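Local coordinates for FI20010p1 (Drosophila melanogaster, PDB 7CFB), which probably acts as a Tudor-domain scaffold in piRNA-guided gene silencing, helping to assemble the piRNA amplification complex, at residues A[26-37]-A[115-126]. Numbering follows the deposited sequence.
Sequences TETTRRDIYNQI and NSSSAGGGYDAY. With SO4 (sulfate ion), chain C.
R30 and D124 form the charged part of an interface in which the loop leading into helix 30-36 is pinned to a beta hairpin. The extended R30 side chain presents its guanidinium side-on: NE gives a nearly straight 2.9 Å bond to D124 OD2 on its syn lone pair, while NH2 reaches D124 OD1. With CG anti to the backbone N (chi1 -165°), D124 turns its carboxylate toward R30. OD2 also accepts N115 ND2 at 3.0 Å from above the carboxylate plane, so three N-H groups hold the carboxylate, which probably restrains its rotation. The same ND2 makes a weak bond to T28 O at 3.3 Å, giving the N115 amide nitrogen one acceptor on each segment. In return T28 N donates to N115 O at 2.8 Å, and E27 OE1 accepts S117 N at 2.7 Å, from above the carboxylate plane. The end of strand 108-117 thus has a carbonyl and an N-H satisfied by the loop, through one backbone and one side-chain bond.

Farther along, the polar network gives way to apolar packing. I33 sets its CB against CB of N115, and I37 CD1 meets the edge of the Y126 ring. Y126 OH lies at the edge of the Y34 ring; the Y34 hydroxyl itself is bonded to S187 O and R158 N.

At the helix start, T29 OG1 accepts D32 N as an N-cap and donates to a sulfate, probably from the crystallisation liquor, which R31 N also binds. Opposite D124, N115 and S116 form a classic beta bulge in the antiparallel hairpin of an SH3-like Tudor domain, against which the N-terminal helix docks.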
loop_
_atom_site.group_PDB
_atom_site.type_symbol
_atom_site.label_atom_id
_atom_site.label_comp_id
_atom_site.label_asym_id
_atom_site.label_seq_id
_atom_site.Cartn_x
_atom_site.Cartn_y
_atom_site.Cartn_z
ATOM N N THR A 26 2.669 -16.958 10.269
ATOM C CA THR A 26 4.030 -16.690 10.759
ATOM C C THR A 26 4.310 -15.185 10.784
ATOM O O THR A 26 4.131 -14.551 9.787
ATOM C CB THR A 26 5.044 -17.378 9.851
ATOM O OG1 THR A 26 4.766 -18.775 9.740
ATOM C CG2 THR A 26 6.457 -17.129 10.311
ATOM N N GLU A 27 4.713 -14.658 11.929
ATOM C CA GLU A 27 5.048 -13.226 12.042
ATOM C C GLU A 27 6.330 -12.963 11.263
ATOM O O GLU A 27 7.194 -13.798 11.287
ATOM C CB GLU A 27 5.227 -12.850 13.500
ATOM C CG GLU A 27 3.956 -12.946 14.300
ATOM C CD GLU A 27 4.165 -12.488 15.721
ATOM O OE1 GLU A 27 4.455 -11.316 15.928
ATOM O OE2 GLU A 27 4.063 -13.318 16.582
ATOM N N THR A 28 6.435 -11.806 10.632
ATOM C CA THR A 28 7.622 -11.469 9.817
ATOM C C THR A 28 8.038 -10.024 10.045
ATOM O O THR A 28 7.307 -9.318 10.641
ATOM C CB THR A 28 7.349 -11.671 8.323
ATOM O OG1 THR A 28 6.247 -10.850 7.968
ATOM C CG2 THR A 28 7.017 -13.093 7.942
ATOM N N THR A 29 9.221 -9.660 9.571
ATOM C CA THR A 29 9.742 -8.275 9.585
ATOM C C THR A 29 9.172 -7.485 8.401
ATOM O O THR A 29 8.560 -8.076 7.551
ATOM C CB THR A 29 11.269 -8.248 9.479
ATOM O OG1 THR A 29 11.664 -8.817 8.240
ATOM C CG2 THR A 29 11.967 -8.955 10.612
ATOM N N ARG A 30 9.412 -6.187 8.391
ATOM C CA ARG A 30 8.925 -5.315 7.313
ATOM C C ARG A 30 9.542 -5.752 5.982
ATOM O O ARG A 30 8.819 -5.807 5.027
ATOM C CB ARG A 30 9.161 -3.873 7.724
ATOM C CG ARG A 30 8.367 -3.486 8.955
ATOM C CD ARG A 30 8.452 -2.029 9.253
ATOM N NE ARG A 30 7.498 -1.616 10.248
ATOM C CZ ARG A 30 7.386 -0.382 10.670
ATOM N NH1 ARG A 30 8.200 0.540 10.214
ATOM N NH2 ARG A 30 6.490 -0.069 11.569
ATOM N N ARG A 31 10.826 -6.087 5.961
ATOM C CA ARG A 31 11.468 -6.558 4.714
ATOM C C ARG A 31 10.863 -7.893 4.286
ATOM O O ARG A 31 10.561 -8.022 3.135
ATOM C CB ARG A 31 12.985 -6.660 4.873
ATOM C CG ARG A 31 13.715 -5.328 4.957
ATOM C CD ARG A 31 13.321 -4.223 3.983
ATOM N NE ARG A 31 13.325 -4.622 2.583
ATOM C CZ ARG A 31 12.318 -4.488 1.722
ATOM N NH1 ARG A 31 12.472 -4.927 0.493
ATOM N NH2 ARG A 31 11.176 -3.920 2.073
ATOM N N ASP A 32 10.657 -8.810 5.220
ATOM C CA ASP A 32 10.132 -10.147 4.885
ATOM C C ASP A 32 8.711 -10.068 4.341
ATOM O O ASP A 32 8.505 -10.653 3.334
ATOM C CB ASP A 32 10.208 -11.113 6.062
ATOM C CG ASP A 32 11.611 -11.563 6.423
ATOM O OD1 ASP A 32 12.503 -11.339 5.634
ATOM O OD2 ASP A 32 11.782 -12.100 7.504
ATOM N N ILE A 33 7.822 -9.276 4.942
ATOM C CA ILE A 33 6.396 -9.219 4.500
ATOM C C ILE A 33 6.327 -8.722 3.060
ATOM O O ILE A 33 5.602 -9.283 2.309
ATOM C CB ILE A 33 5.484 -8.446 5.472
ATOM C CG1 ILE A 33 4.007 -8.556 5.094
ATOM C CG2 ILE A 33 5.892 -7.001 5.596
ATOM C CD1 ILE A 33 3.499 -9.936 5.011
ATOM N N TYR A 34 7.156 -7.758 2.705
ATOM C CA TYR A 34 7.236 -7.253 1.321
ATOM C C TYR A 34 7.623 -8.391 0.380
ATOM O O TYR A 34 7.055 -8.468 -0.665
ATOM C CB TYR A 34 8.316 -6.188 1.212
ATOM C CG TYR A 34 8.518 -5.732 -0.197
ATOM C CD1 TYR A 34 7.619 -4.872 -0.774
ATOM C CD2 TYR A 34 9.547 -6.214 -0.969
ATOM C CE1 TYR A 34 7.750 -4.454 -2.076
ATOM C CE2 TYR A 34 9.708 -5.788 -2.262
ATOM C CZ TYR A 34 8.816 -4.900 -2.822
ATOM O OH TYR A 34 8.955 -4.493 -4.102
ATOM N N ASN A 35 8.573 -9.228 0.778
ATOM C CA ASN A 35 9.018 -10.407 -0.005
ATOM C C ASN A 35 7.925 -11.466 -0.115
ATOM O O ASN A 35 7.938 -12.142 -1.077
ATOM C CB ASN A 35 10.371 -10.943 0.456
ATOM C CG ASN A 35 11.482 -9.970 0.161
ATOM O OD1 ASN A 35 11.474 -9.303 -0.845
ATOM N ND2 ASN A 35 12.444 -9.875 1.043
ATOM N N GLN A 36 7.090 -11.649 0.905
ATOM C CA GLN A 36 6.089 -12.738 0.850
ATOM C C GLN A 36 4.863 -12.403 0.010
ATOM O O GLN A 36 4.236 -13.331 -0.408
ATOM C CB GLN A 36 5.468 -13.115 2.190
ATOM C CG GLN A 36 6.378 -13.050 3.387
ATOM C CD GLN A 36 7.409 -14.139 3.439
ATOM O OE1 GLN A 36 8.274 -14.238 2.585
ATOM N NE2 GLN A 36 7.352 -14.932 4.485
ATOM N N ILE A 37 4.512 -11.125 -0.163
ATOM C CA ILE A 37 3.264 -10.765 -0.910
ATOM C C ILE A 37 3.485 -10.873 -2.425
ATOM O O ILE A 37 4.630 -10.656 -2.867
ATOM C CB ILE A 37 2.771 -9.361 -0.505
ATOM C CG1 ILE A 37 3.794 -8.277 -0.855
ATOM C CG2 ILE A 37 2.392 -9.326 0.967
ATOM C CD1 ILE A 37 3.543 -6.953 -0.171
ATOM N N ASN A 115 1.768 -8.106 9.812
ATOM C CA ASN A 115 3.052 -8.831 9.724
ATOM C C ASN A 115 3.529 -9.318 11.096
ATOM O O ASN A 115 4.167 -10.313 11.129
ATOM C CB ASN A 115 4.072 -8.092 8.859
ATOM C CG ASN A 115 4.414 -6.712 9.355
ATOM O OD1 ASN A 115 3.792 -5.740 8.990
ATOM N ND2 ASN A 115 5.426 -6.626 10.181
ATOM N N SER A 116 3.199 -8.627 12.174
ATOM C CA SER A 116 3.682 -9.046 13.510
ATOM C C SER A 116 2.841 -8.444 14.630
ATOM O O SER A 116 2.160 -7.480 14.402
ATOM C CB SER A 116 5.134 -8.695 13.709
ATOM O OG SER A 116 5.317 -7.321 13.908
ATOM N N SER A 117 2.974 -9.039 15.803
ATOM C CA SER A 117 2.365 -8.584 17.069
ATOM C C SER A 117 3.283 -7.539 17.699
ATOM O O SER A 117 4.476 -7.719 17.668
ATOM C CB SER A 117 2.183 -9.744 17.981
ATOM O OG SER A 117 1.422 -9.381 19.100
ATOM N N SER A 118 2.714 -6.480 18.240
ATOM C CA SER A 118 3.502 -5.420 18.888
ATOM C C SER A 118 3.547 -5.699 20.394
ATOM O O SER A 118 2.519 -5.983 20.967
ATOM C CB SER A 118 2.917 -4.094 18.595
ATOM O OG SER A 118 3.159 -3.709 17.273
ATOM N N ALA A 119 4.731 -5.583 20.978
ATOM C CA ALA A 119 4.978 -5.830 22.408
ATOM C C ALA A 119 4.142 -4.893 23.273
ATOM O O ALA A 119 3.586 -5.337 24.222
ATOM C CB ALA A 119 6.433 -5.599 22.678
ATOM N N GLY A 120 4.013 -3.641 22.886
ATOM C CA GLY A 120 3.266 -2.693 23.719
ATOM C C GLY A 120 1.784 -2.747 23.444
ATOM O O GLY A 120 1.088 -1.925 23.946
ATOM N N GLY A 121 1.346 -3.695 22.638
ATOM C CA GLY A 121 -0.041 -3.765 22.238
ATOM C C GLY A 121 -0.210 -3.386 20.777
ATOM O O GLY A 121 0.533 -2.562 20.227
ATOM N N GLY A 122 -1.201 -3.995 20.137
ATOM C CA GLY A 122 -1.415 -3.751 18.729
ATOM C C GLY A 122 -0.520 -4.615 17.858
ATOM O O GLY A 122 0.020 -5.644 18.283
ATOM N N TYR A 123 -0.361 -4.178 16.610
ATOM C CA TYR A 123 0.320 -4.971 15.598
ATOM C C TYR A 123 1.075 -4.054 14.649
ATOM O O TYR A 123 0.790 -2.860 14.546
ATOM C CB TYR A 123 -0.667 -5.837 14.802
ATOM C CG TYR A 123 -1.641 -6.611 15.659
ATOM C CD1 TYR A 123 -2.837 -6.037 16.078
ATOM C CD2 TYR A 123 -1.363 -7.911 16.055
ATOM C CE1 TYR A 123 -3.724 -6.737 16.870
ATOM C CE2 TYR A 123 -2.248 -8.622 16.844
ATOM C CZ TYR A 123 -3.427 -8.030 17.247
ATOM O OH TYR A 123 -4.310 -8.732 18.034
ATOM N N ASP A 124 2.045 -4.637 13.952
ATOM C CA ASP A 124 2.694 -3.995 12.819
ATOM C C ASP A 124 1.993 -4.457 11.550
ATOM O O ASP A 124 1.803 -5.662 11.346
ATOM C CB ASP A 124 4.184 -4.343 12.772
ATOM C CG ASP A 124 4.965 -3.436 11.843
ATOM O OD1 ASP A 124 4.560 -2.267 11.669
ATOM O OD2 ASP A 124 5.989 -3.893 11.292
ATOM N N ALA A 125 1.601 -3.502 10.729
ATOM C CA ALA A 125 0.816 -3.813 9.526
ATOM C C ALA A 125 1.415 -3.145 8.298
ATOM O O ALA A 125 2.052 -2.138 8.433
ATOM C CB ALA A 125 -0.600 -3.373 9.742
ATOM N N TYR A 126 1.161 -3.724 7.142
ATOM C CA TYR A 126 1.674 -3.189 5.869
ATOM C C TYR A 126 0.528 -2.893 4.901
ATOM O O TYR A 126 -0.265 -3.725 4.638
ATOM C CB TYR A 126 2.679 -4.176 5.288
ATOM C CG TYR A 126 3.319 -3.769 3.992
ATOM C CD1 TYR A 126 3.925 -2.544 3.862
ATOM C CD2 TYR A 126 3.315 -4.602 2.900
ATOM C CE1 TYR A 126 4.536 -2.156 2.695
ATOM C CE2 TYR A 126 3.896 -4.220 1.711
ATOM C CZ TYR A 126 4.516 -2.995 1.607
ATOM O OH TYR A 126 5.107 -2.588 0.469
HETATM S S SO4 C . 14.273 -6.180 8.580
HETATM O O1 SO4 C . 15.350 -5.647 7.750
HETATM O O2 SO4 C . 13.013 -5.525 8.234
HETATM O O3 SO4 C . 14.583 -5.929 9.984
HETATM O O4 SO4 C . 14.158 -7.619 8.357
#